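Local coordinates for appr-1-p processing domain protein (Thermus aquaticus Y51MC23, PDB 5M31), which is of unknown function but belongs to the macro domain family, a compact alpha/beta fold built around a mixed beta-sheet, at residues V138-R141 against I142-L146; P96-M99 against E100-E103. All blocks are in the same frame, centred on the assembly; numbering follows the deposited sequence. Where two conformers were deposited one is given.

Interaction 1: V138-R141 against I142-L146; sequences VKQR and IQEAL
Helix 135-146 is the helical part of the beta-alpha-beta crossover between strands 120-123 and 153-157 of this macro domain, and in its later turns Val138 and Lys139 pack against Ile142 and Gln143, one turn further on. Across the contact the backbone gives four i to i+4 hydrogen bonds, from Ile142 N to Val138 O (2.9 Å) through Ala145 N to Arg141 O (3.0 Å).

On the inward face Val138 CG1 meets Ile142 CD1 at 3.8 Å. With that methyl anti to the backbone N (chi1 171°), it lies beside the carbonyl carbon, on the side of the following turn; Ile142 in turn sends CG1 back to within 3.3 Å of Val138 O. Leu126 touches both residues, and Val156 of strand 153-157 touches Ile142.

Next to this apolar pair, Gln143 crosses the lysine chain. Its CG sits 3.1 Å from Lys139 O, and its amide comes to rest against methylenes, with NE2 4.0 Å from Lys139 CE. The lysine is extended all the way, which carries NZ past the glutamine to a salt bridge with Glu158 and a cation-pi contact with Phe14, a residue whose side chain Gln143 also touches.

Arg141 turns its charge away from the next turn: NH1 stays 6.0 Å from Glu144 OE2, while salt bridges take NH1 to Glu137 and NE to Glu103. The chemistry therefore divides by direction. Within the helix the turns are joined by backbone bonds and apolar contact, whereas the charged ends of Lys139 and Arg141 are spent largely on neighbouring parts of the fold.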
ATOM      1  N   VAL A 138       8.252  -0.511 -12.081  1.00 28.74           N
ATOM      2  CA  VAL A 138       7.464  -0.149 -10.879  1.00 26.96           C
ATOM      3  C   VAL A 138       8.230   0.890 -10.066  1.00 27.31           C
ATOM      4  O   VAL A 138       7.639   1.893  -9.621  1.00 25.00           O
ATOM      5  CB  VAL A 138       7.088  -1.382 -10.033  1.00 26.24           C
ATOM      6  CG1 VAL A 138       6.475  -0.971  -8.702  1.00 25.49           C
ATOM      7  CG2 VAL A 138       6.126  -2.288 -10.828  1.00 26.45           C
ATOM      8  N   LYS A 139       9.538   0.639  -9.840  1.00 28.05           N
ATOM      9  CA  LYS A 139      10.377   1.608  -9.120  1.00 30.24           C
ATOM     10  C   LYS A 139      10.297   2.992  -9.783  1.00 30.59           C
ATOM     11  O   LYS A 139      10.079   3.983  -9.103  1.00 29.81           O
ATOM     12  CB  LYS A 139      11.845   1.124  -9.038  1.00 32.99           C
ATOM     13  CG  LYS A 139      12.748   1.991  -8.155  1.00 35.99           C
ATOM     14  CD  LYS A 139      14.169   1.409  -8.073  1.00 39.23           C
ATOM     15  CE  LYS A 139      15.008   2.128  -7.029  1.00 42.73           C
ATOM     16  NZ  LYS A 139      16.275   1.414  -6.622  1.00 46.51           N
ATOM     17  N   GLN A 140      10.351   3.035 -11.107  1.00 32.33           N
ATOM     18  CA  GLN A 140      10.296   4.288 -11.857  1.00 34.81           C
ATOM     19  C   GLN A 140       8.979   5.027 -11.611  1.00 33.00           C
ATOM     20  O   GLN A 140       8.965   6.236 -11.347  1.00 33.14           O
ATOM     21  CB  GLN A 140      10.463   4.010 -13.337  1.00 39.53           C
ATOM     22  CG  GLN A 140      10.694   5.254 -14.194  1.00 44.81           C
ATOM     23  CD  GLN A 140       9.404   5.894 -14.683  1.00 48.06           C
ATOM     24  OE1 GLN A 140       9.276   7.129 -14.718  1.00 53.32           O
ATOM     25  NE2 GLN A 140       8.452   5.061 -15.113  1.00 52.25           N
ATOM     26  N   ARG A 141       7.875   4.289 -11.656  1.00 31.21           N
ATOM     27  CA  ARG A 141       6.565   4.876 -11.413  1.00 30.87           C
ATOM     28  C   ARG A 141       6.415   5.352  -9.975  1.00 28.62           C
ATOM     29  O   ARG A 141       5.756   6.362  -9.715  1.00 26.94           O
ATOM     30  CB  ARG A 141       5.475   3.875 -11.750  1.00 31.96           C
ATOM     31  CG  ARG A 141       5.348   3.691 -13.254  1.00 34.77           C
ATOM     32  CD  ARG A 141       4.707   2.393 -13.625  1.00 36.31           C
ATOM     33  NE  ARG A 141       4.529   2.284 -15.084  1.00 39.26           N
ATOM     34  CZ  ARG A 141       5.523   2.139 -15.960  1.00 42.09           C
ATOM     35  NH1 ARG A 141       6.799   2.164 -15.561  1.00 43.57           N
ATOM     36  NH2 ARG A 141       5.243   1.992 -17.250  1.00 43.06           N
ATOM     37  N   ILE A 142       6.988   4.612  -9.033  1.00 26.59           N
ATOM     38  CA  ILE A 142       6.960   5.055  -7.629  1.00 26.51           C
ATOM     39  C   ILE A 142       7.726   6.374  -7.501  1.00 28.08           C
ATOM     40  O   ILE A 142       7.237   7.329  -6.899  1.00 27.31           O
ATOM     41  CB  ILE A 142       7.546   4.005  -6.698  1.00 25.73           C
ATOM     42  CG1 ILE A 142       6.639   2.764  -6.649  1.00 24.16           C
ATOM     43  CG2 ILE A 142       7.763   4.584  -5.305  1.00 25.78           C
ATOM     44  CD1 ILE A 142       7.253   1.577  -5.924  1.00 24.49           C
ATOM     45  N   GLN A 143       8.888   6.437  -8.128  1.00 30.64           N
ATOM     46  CA  GLN A 143       9.714   7.672  -8.080  1.00 34.99           C
ATOM     47  C   GLN A 143       8.979   8.854  -8.660  1.00 36.23           C
ATOM     48  O   GLN A 143       8.944   9.943  -8.047  1.00 37.38           O
ATOM     49  CB  GLN A 143      11.034   7.474  -8.851  1.00 38.37           C
ATOM     50  CG  GLN A 143      11.890   6.392  -8.251  1.00 41.27           C
ATOM     51  CD  GLN A 143      13.109   6.003  -9.096  1.00 45.10           C
ATOM     52  OE1 GLN A 143      13.037   5.900 -10.321  1.00 48.85           O
ATOM     53  NE2 GLN A 143      14.222   5.741  -8.426  1.00 47.48           N
ATOM     54  N   GLU A 144       8.398   8.657  -9.828  1.00 38.60           N
ATOM     55  CA  GLU A 144       7.605   9.706 -10.478  1.00 42.29           C
ATOM     56  C   GLU A 144       6.476  10.194  -9.587  1.00 40.71           C
ATOM     57  O   GLU A 144       6.242  11.408  -9.459  1.00 37.97           O
ATOM     58  CB  GLU A 144       6.999   9.188 -11.758  1.00 48.41           C
ATOM     59  CG  GLU A 144       7.964   9.113 -12.912  1.00 54.88           C
ATOM     60  CD  GLU A 144       7.238   9.047 -14.241  1.00 60.60           C
ATOM     61  OE1 GLU A 144       7.409   9.997 -15.046  1.00 67.42           O
ATOM     62  OE2 GLU A 144       6.465   8.071 -14.458  1.00 61.88           O
ATOM     63  N   ALA A 145       5.735   9.253  -9.015  1.00 38.55           N
ATOM     64  CA  ALA A 145       4.593   9.606  -8.163  1.00 37.64           C
ATOM     65  C   ALA A 145       4.990  10.254  -6.831  1.00 38.56           C
ATOM     66  O   ALA A 145       4.371  11.230  -6.391  1.00 37.92           O
ATOM     67  CB  ALA A 145       3.707   8.388  -7.927  1.00 35.77           C
ATOM     68  N   LEU A 146       6.027   9.744  -6.192  1.00 41.26           N
ATOM     69  CA  LEU A 146       6.214   9.964  -4.750  1.00 43.68           C
ATOM     70  C   LEU A 146       7.446  10.790  -4.406  1.00 54.58           C
ATOM     71  O   LEU A 146       7.801  10.923  -3.226  1.00 55.06           O
ATOM     72  CB  LEU A 146       6.301   8.637  -4.018  1.00 42.46           C
ATOM     73  CG  LEU A 146       5.128   7.681  -4.102  1.00 40.77           C
ATOM     74  CD1 LEU A 146       5.334   6.540  -3.113  1.00 40.56           C
ATOM     75  CD2 LEU A 146       3.809   8.386  -3.821  1.00 40.45           C
TER

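Interaction 2: P96-M99 against E100-E103; sequences PSRM and EYVE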
ATOM      1  N   PRO A  96      -2.748 -11.870 -11.652  1.00 25.02           N
ATOM      2  CA  PRO A  96      -1.462 -11.200 -11.386  1.00 25.00           C
ATOM      3  C   PRO A  96      -1.732  -9.747 -11.014  1.00 24.62           C
ATOM      4  O   PRO A  96      -2.794  -9.230 -11.302  1.00 25.05           O
ATOM      5  CB  PRO A  96      -0.743 -11.251 -12.748  1.00 26.52           C
ATOM      6  CG  PRO A  96      -1.799 -11.523 -13.731  1.00 28.10           C
ATOM      7  CD  PRO A  96      -2.927 -12.235 -13.058  1.00 26.70           C
ATOM      8  N   SER A  97      -0.767  -9.109 -10.397  1.00 24.16           N
ATOM      9  CA  SER A  97      -0.817  -7.640 -10.284  1.00 23.94           C
ATOM     10  C   SER A  97      -0.666  -7.059 -11.684  1.00 24.24           C
ATOM     11  O   SER A  97      -0.000  -7.650 -12.538  1.00 25.74           O
ATOM     12  CB  SER A  97       0.307  -7.122  -9.383  1.00 24.00           C
ATOM     13  OG  SER A  97       0.144  -7.516  -8.030  1.00 25.90           O
ATOM     14  N   ARG A  98      -1.261  -5.917 -11.938  1.00 23.48           N
ATOM     15  CA  ARG A  98      -1.227  -5.323 -13.238  1.00 25.03           C
ATOM     16  C   ARG A  98      -0.685  -3.903 -13.198  1.00 24.09           C
ATOM     17  O   ARG A  98      -1.090  -3.119 -12.331  1.00 21.20           O
ATOM     18  CB  ARG A  98      -2.655  -5.227 -13.702  1.00 26.99           C
ATOM     19  CG  ARG A  98      -2.775  -4.742 -15.061  1.00 29.41           C
ATOM     20  CD  ARG A  98      -3.708  -5.661 -15.804  1.00 30.79           C
ATOM     21  NE  ARG A  98      -3.886  -5.120 -17.075  1.00 32.63           N
ATOM     22  CZ  ARG A  98      -4.746  -5.591 -17.954  1.00 33.90           C
ATOM     23  NH1 ARG A  98      -5.420  -6.705 -17.698  1.00 34.09           N
ATOM     24  NH2 ARG A  98      -4.847  -4.984 -19.085  1.00 35.61           N
ATOM     25  N   MET A  99       0.140  -3.564 -14.181  1.00 24.47           N
ATOM     26  CA  MET A  99       0.868  -2.265 -14.114  1.00 25.11           C
ATOM     27  C   MET A  99      -0.105  -1.090 -14.113  1.00 23.80           C
ATOM     28  O   MET A  99       0.052  -0.141 -13.340  1.00 22.81           O
ATOM     29  CB  MET A  99       1.864  -2.160 -15.271  1.00 27.78           C
ATOM     30  CG  MET A  99       2.816  -0.976 -15.183  1.00 29.72           C
ATOM     31  SD  MET A  99       3.922  -1.101 -13.773  1.00 31.14           S
ATOM     32  CE  MET A  99       5.163  -2.203 -14.411  1.00 33.07           C
ATOM     33  N   GLU A 100      -1.164  -1.193 -14.908  1.00 23.82           N
ATOM     34  CA  GLU A 100      -2.166  -0.103 -14.962  0.60 24.14           C
ATOM     35  C   GLU A 100      -2.788   0.151 -13.597  1.00 22.27           C
ATOM     36  O   GLU A 100      -3.055   1.329 -13.196  1.00 23.10           O
ATOM     37  CB  GLU A 100      -3.263  -0.438 -15.999  0.60 25.75           C
ATOM     38  CG  GLU A 100      -4.522   0.410 -15.879  0.60 26.15           C
ATOM     39  CD  GLU A 100      -5.598   0.002 -16.864  0.60 28.20           C
ATOM     40  OE1 GLU A 100      -5.250  -0.310 -18.016  0.60 29.89           O
ATOM     41  OE2 GLU A 100      -6.789   0.033 -16.493  0.60 28.76           O
ATOM     42  N   TYR A 101      -3.011  -0.899 -12.840  1.00 21.19           N
ATOM     43  CA  TYR A 101      -3.663  -0.815 -11.581  1.00 20.45           C
ATOM     44  C   TYR A 101      -2.688  -0.217 -10.546  1.00 18.79           C
ATOM     45  O   TYR A 101      -3.090   0.547  -9.674  1.00 18.81           O
ATOM     46  CB  TYR A 101      -4.133  -2.184 -11.131  1.00 20.75           C
ATOM     47  CG  TYR A 101      -5.126  -2.830 -12.083  1.00 21.61           C
ATOM     48  CD1 TYR A 101      -5.736  -2.119 -13.124  1.00 22.94           C
ATOM     49  CD2 TYR A 101      -5.479  -4.164 -11.923  1.00 22.94           C
ATOM     50  CE1 TYR A 101      -6.680  -2.741 -13.947  1.00 24.47           C
ATOM     51  CE2 TYR A 101      -6.336  -4.793 -12.792  1.00 24.20           C
ATOM     52  CZ  TYR A 101      -6.982  -4.058 -13.755  1.00 24.80           C
ATOM     53  OH  TYR A 101      -7.868  -4.730 -14.586  1.00 26.71           O
ATOM     54  N   VAL A 102      -1.410  -0.527 -10.678  1.00 18.64           N
ATOM     55  CA  VAL A 102      -0.375   0.093  -9.800  1.00 19.03           C
ATOM     56  C   VAL A 102      -0.292   1.598 -10.120  1.00 19.52           C
ATOM     57  O   VAL A 102      -0.205   2.444  -9.204  1.00 19.36           O
ATOM     58  CB  VAL A 102       0.981  -0.635  -9.990  1.00 19.74           C
ATOM     59  CG1 VAL A 102       2.114   0.127  -9.288  1.00 19.80           C
ATOM     60  CG2 VAL A 102       0.844  -2.042  -9.441  1.00 19.24           C
ATOM     61  N   GLU A 103      -0.352   1.944 -11.400  1.00 21.03           N
ATOM     62  CA  GLU A 103      -0.271   3.375 -11.794  1.00 22.82           C
ATOM     63  C   GLU A 103      -1.424   4.162 -11.209  1.00 21.81           C
ATOM     64  O   GLU A 103      -1.217   5.255 -10.651  1.00 21.31           O
ATOM     65  CB  GLU A 103      -0.244   3.546 -13.290  1.00 25.67           C
ATOM     66  CG  GLU A 103       1.000   2.952 -13.934  1.00 28.80           C
ATOM     67  CD  GLU A 103       0.870   2.717 -15.435  1.00 32.29           C
ATOM     68  OE1 GLU A 103      -0.258   2.849 -16.005  1.00 34.82           O
ATOM     69  OE2 GLU A 103       1.921   2.407 -16.057  1.00 36.18           O
TER
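This is a local contact at the N-terminal end of a helix, on the surface of the macro domain, where Arg98 in the N-cap position lies over the ring of Tyr101 just as the loop after strand 83-88 becomes helix 99-116. The two are joined by a CH-pi contact: Arg98 CB stands 3.9 Å from the centroid of the Tyr101 ring, 29° off its normal. CB approaches on the CD2 side, and the aliphatic chain then runs across the same face, bringing CD to 4.1 Å from Tyr101 CE2. The bend at chi2 (132°) steers the guanidinium out towards the phenol end, where Tyr101 OH lies over one of its faces and the two planes are only 22° apart.

At the same residues the backbone winds into the first turn. Arg98 O accepts a hydrogen bond from Val102 N (3.1 Å) and a weak one from Tyr101 N, so this single carbonyl gathers two amides of the opening turn. Ahead of the cap, Ser97 OG is hydrogen-bonded to Thr89, and the Arg98 backbone also bonds to Thr89, which ties the residues before the helix to Thr89, just after strand 83-88.

On another side of the turn, Met99 O accepts a hydrogen bond from Glu103 N (2.9 Å), and the glutamate side chain rises beside that carbonyl, with Glu103 CG 3.3 Å from Met99 O. The carboxylate, whose OE2 forms a salt bridge with Arg141, also borders the methionine chain: Glu103 OE2 lies 3.6 Å from Met99 CG.

In the fold
Following the chain from the N terminus, interaction 2 comes first, at the start of helix 99-116, and is complete before interaction 1 begins on helix 135-146. The two are in series, neither nested nor crossed, and each joins neighbouring turns without closing a long loop. Strand 120-123 lies between them in sequence. In space their centres are about 13 Å apart, yet their side chains touch: besides the Arg141-Glu103 salt bridge, Arg141 CD packs on Met99 SD at 3.6 Å, and Val138 CG2 meets Met99 CE at 3.7 Å. Together they join the two helices side by side.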